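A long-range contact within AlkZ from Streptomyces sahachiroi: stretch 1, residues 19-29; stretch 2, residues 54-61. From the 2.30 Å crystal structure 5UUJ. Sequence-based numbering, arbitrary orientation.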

# COMPACT_ATOMS: atom_id res chain seq x y z
N ARG A 19 11.46 -0.43 -11.33
CA ARG A 19 10.32 -1.32 -11.16
C ARG A 19 9.05 -0.56 -10.76
O ARG A 19 7.95 -0.97 -11.10
N GLN A 20 9.22 0.56 -10.04
CA GLN A 20 8.08 1.31 -9.52
C GLN A 20 7.64 2.45 -10.44
O GLN A 20 6.88 3.33 -10.02
N PHE A 21 8.12 2.43 -11.68
CA PHE A 21 7.76 3.42 -12.70
C PHE A 21 8.15 4.85 -12.32
O PHE A 21 7.52 5.80 -12.76
N LEU A 22 9.21 4.99 -11.52
CA LEU A 22 9.69 6.31 -11.13
C LEU A 22 10.77 6.84 -12.08
O LEU A 22 10.72 7.99 -12.50
N GLU A 23 11.74 5.99 -12.42
CA GLU A 23 12.80 6.35 -13.37
C GLU A 23 13.28 5.09 -14.10
O GLU A 23 13.74 4.16 -13.45
N PRO A 24 13.21 5.07 -15.44
CA PRO A 24 12.75 6.12 -16.36
C PRO A 24 11.24 6.30 -16.33
O PRO A 24 10.54 5.57 -15.62
N ARG A 25 10.74 7.26 -17.10
CA ARG A 25 9.32 7.60 -17.09
C ARG A 25 8.56 6.94 -18.24
O ARG A 25 8.97 7.03 -19.40
N THR A 26 7.46 6.28 -17.89
CA THR A 26 6.56 5.70 -18.87
C THR A 26 5.13 6.13 -18.54
O THR A 26 4.92 6.92 -17.63
N GLN A 27 4.17 5.59 -19.28
CA GLN A 27 2.77 5.95 -19.08
C GLN A 27 1.92 4.73 -18.73
O GLN A 27 1.05 4.32 -19.49
N PRO A 28 2.17 4.14 -17.55
CA PRO A 28 1.34 3.02 -17.11
C PRO A 28 -0.06 3.47 -16.73
O PRO A 28 -0.25 4.61 -16.31
N SER A 29 -1.03 2.58 -16.89
CA SER A 29 -2.38 2.85 -16.40
C SER A 29 -2.38 2.85 -14.88
O SER A 29 -1.40 2.42 -14.26
N LEU A 54 2.13 10.75 -10.36
CA LEU A 54 3.55 11.06 -10.40
C LEU A 54 4.34 9.96 -11.11
O LEU A 54 5.46 10.19 -11.56
N ARG A 55 3.75 8.78 -11.22
CA ARG A 55 4.40 7.65 -11.88
C ARG A 55 4.02 7.55 -13.36
O ARG A 55 4.21 6.51 -13.99
N GLN A 56 3.48 8.65 -13.89
CA GLN A 56 3.12 8.74 -15.30
C GLN A 56 3.86 9.91 -15.95
O GLN A 56 3.83 11.02 -15.43
N ALA A 57 4.53 9.63 -17.07
CA ALA A 57 5.31 10.64 -17.78
C ALA A 57 4.47 11.88 -18.06
O ALA A 57 4.95 13.00 -17.94
N ALA A 58 3.21 11.65 -18.43
CA ALA A 58 2.22 12.70 -18.54
C ALA A 58 1.17 12.48 -17.45
O ALA A 58 0.21 11.75 -17.67
N PRO A 59 1.38 13.09 -16.26
CA PRO A 59 0.51 12.88 -15.10
C PRO A 59 -0.97 12.96 -15.42
O PRO A 59 -1.44 13.92 -16.03
N ASP A 60 -1.70 11.92 -15.01
CA ASP A 60 -3.12 11.79 -15.30
C ASP A 60 -3.86 11.33 -14.04
O ASP A 60 -4.25 10.17 -13.93
N ARG A 61 -4.05 12.25 -13.10
CA ARG A 61 -4.54 11.89 -11.78
C ARG A 61 -5.98 11.37 -11.81
O ARG A 61 -6.39 10.63 -10.93

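Which polar contacts hold the two stretches together most firmly? Gln-27 behaves almost like a piece of backbone. With chi1 t and chi2 p, its amide reaches Ala-58 and pairs with both main-chain groups: Ala-58 N donates to Gln-27 OE1 at 2.8 Å, and Gln-27 NE2 donates to Ala-58 O at 2.9 Å. Just beside this pair, Ala-57 N donates to Thr-26 O at 2.8 Å. Gln-56, m at chi1 and t at chi2, returns the favour, its NE2 lying 3.0 Å from the acceptor Pro-28 O. Its other amide atom turns back on its own stretch, where Asp-60 N donates to Gln-56 OE1 at 2.9 Å.

How does Arg-55 engage the other end of stretch 1? Its side chain, m at chi1 and t at chi2 and chi3, grips Gln-20 twice, through Arg-55 NE to Gln-20 O at 2.8 Å and Arg-55 NH2 to Gln-20 OE1 at 3.2 Å. Gln-20 O sits at the guanidinium edge, near its plane, while Leu-22 CD2 covers one face. Arg-55 is also the residue most covered by the other stretch.

Do waters join the two stretches? Water 1 accepts from Thr-26 N at 2.8 Å and lies 2.8 Å from both Phe-21 O and Arg-55 O, two carbonyl oxygens that, both being acceptors, cannot bond each other directly. Water 2 links Arg-25 NH1, at 3.0 Å, to Ala-57 O, at 2.9 Å.

What packs around this polar framework? The CA-to-CB bonds of Arg-25 and Ala-57 each point toward the other stretch, bringing Arg-25 CB within 3.9 Å of Ala-57 CB; farther out, Arg-25 NE forms a salt bridge with Glu-23 OE2 at 3.0 Å. Phe-21, chi1 m, starts toward stretch 2, with its CB 4.1 Å from Arg-55 CB, but its ring leads away.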

# COMPACT_ATOMS: atom_id res chain seq x y z
CB ARG A 19 10.63 -2.39 -10.12
CG ARG A 19 11.80 -3.30 -10.48
CD ARG A 19 11.49 -4.18 -11.68
NE ARG A 19 10.37 -5.09 -11.42
CZ ARG A 19 9.79 -5.83 -12.35
NH1 ARG A 19 10.20 -5.79 -13.61
NH2 ARG A 19 8.78 -6.63 -12.02
CB GLN A 20 8.42 1.88 -8.14
CG GLN A 20 8.59 0.82 -7.06
CD GLN A 20 8.96 1.42 -5.72
OE1 GLN A 20 8.51 2.51 -5.36
NE2 GLN A 20 9.80 0.72 -4.96
CB PHE A 21 6.25 3.37 -12.98
CG PHE A 21 5.75 2.01 -13.38
CD1 PHE A 21 6.25 1.38 -14.50
CD2 PHE A 21 4.76 1.38 -12.64
CE1 PHE A 21 5.78 0.13 -14.87
CE2 PHE A 21 4.29 0.14 -13.01
CZ PHE A 21 4.79 -0.49 -14.12
CB LEU A 22 10.22 6.29 -9.70
CG LEU A 22 9.13 6.18 -8.62
CD1 LEU A 22 9.75 5.96 -7.24
CD2 LEU A 22 8.25 7.43 -8.60
CB GLU A 23 13.99 7.01 -12.66
CG GLU A 23 13.68 8.30 -11.92
CD GLU A 23 13.30 9.45 -12.84
OE1 GLU A 23 13.75 9.46 -14.01
OE2 GLU A 23 12.55 10.34 -12.39
CB PRO A 24 13.21 5.62 -17.73
CG PRO A 24 13.23 4.14 -17.59
CD PRO A 24 13.65 3.87 -16.18
CB ARG A 25 9.15 9.12 -17.14
CG ARG A 25 9.28 9.79 -15.78
CD ARG A 25 10.40 10.81 -15.75
NE ARG A 25 10.60 11.34 -14.40
CZ ARG A 25 9.93 12.38 -13.89
NH1 ARG A 25 9.01 13.01 -14.61
NH2 ARG A 25 10.20 12.78 -12.66
CB THR A 26 6.65 4.16 -18.90
OG1 THR A 26 6.41 3.65 -17.58
CG2 THR A 26 8.01 3.71 -19.36
CB GLN A 27 2.21 6.63 -20.33
CG GLN A 27 0.90 7.35 -20.10
CD GLN A 27 1.06 8.61 -19.27
OE1 GLN A 27 2.16 9.17 -19.16
NE2 GLN A 27 -0.04 9.08 -18.68
CB PRO A 28 2.10 2.49 -15.89
CG PRO A 28 2.82 3.68 -15.36
CD PRO A 28 3.19 4.51 -16.55
CB SER A 29 -3.36 1.80 -16.93
OG SER A 29 -3.11 0.54 -16.33
CB LEU A 54 4.09 11.26 -8.98
CG LEU A 54 3.66 12.53 -8.24
CD1 LEU A 54 4.09 12.47 -6.79
CD2 LEU A 54 4.21 13.77 -8.91
CB ARG A 55 4.06 6.36 -11.13
CG ARG A 55 4.84 6.22 -9.83
CD ARG A 55 4.40 5.01 -9.04
NE ARG A 55 5.38 4.67 -8.02
CZ ARG A 55 5.49 5.28 -6.84
NH1 ARG A 55 4.67 6.27 -6.52
NH2 ARG A 55 6.41 4.88 -5.97
CB GLN A 56 1.61 8.92 -15.45
CG GLN A 56 0.81 7.72 -14.97
CD GLN A 56 -0.66 8.04 -14.79
OE1 GLN A 56 -1.03 9.17 -14.45
NE2 GLN A 56 -1.51 7.04 -15.00
CB ALA A 57 5.85 10.07 -19.08
CB ALA A 58 1.58 12.70 -19.92
CB PRO A 59 0.92 14.01 -14.15
CG PRO A 59 2.36 14.21 -14.45
CD PRO A 59 2.51 13.99 -15.94
CB ASP A 60 -3.33 10.81 -16.45
CG ASP A 60 -4.77 10.73 -16.92
OD1 ASP A 60 -5.57 11.61 -16.54
OD2 ASP A 60 -5.09 9.79 -17.67
CB ARG A 61 -4.43 13.08 -10.81
CG ARG A 61 -5.43 14.21 -11.03
CD ARG A 61 -5.27 15.32 -9.97
NE ARG A 61 -5.68 14.90 -8.63
CZ ARG A 61 -4.87 14.80 -7.57
NH1 ARG A 61 -3.58 15.08 -7.65
NH2 ARG A 61 -5.37 14.41 -6.40
O HOH W 1 6.67 6.68 -15.26
O HOH W 2 7.71 13.29 -17.27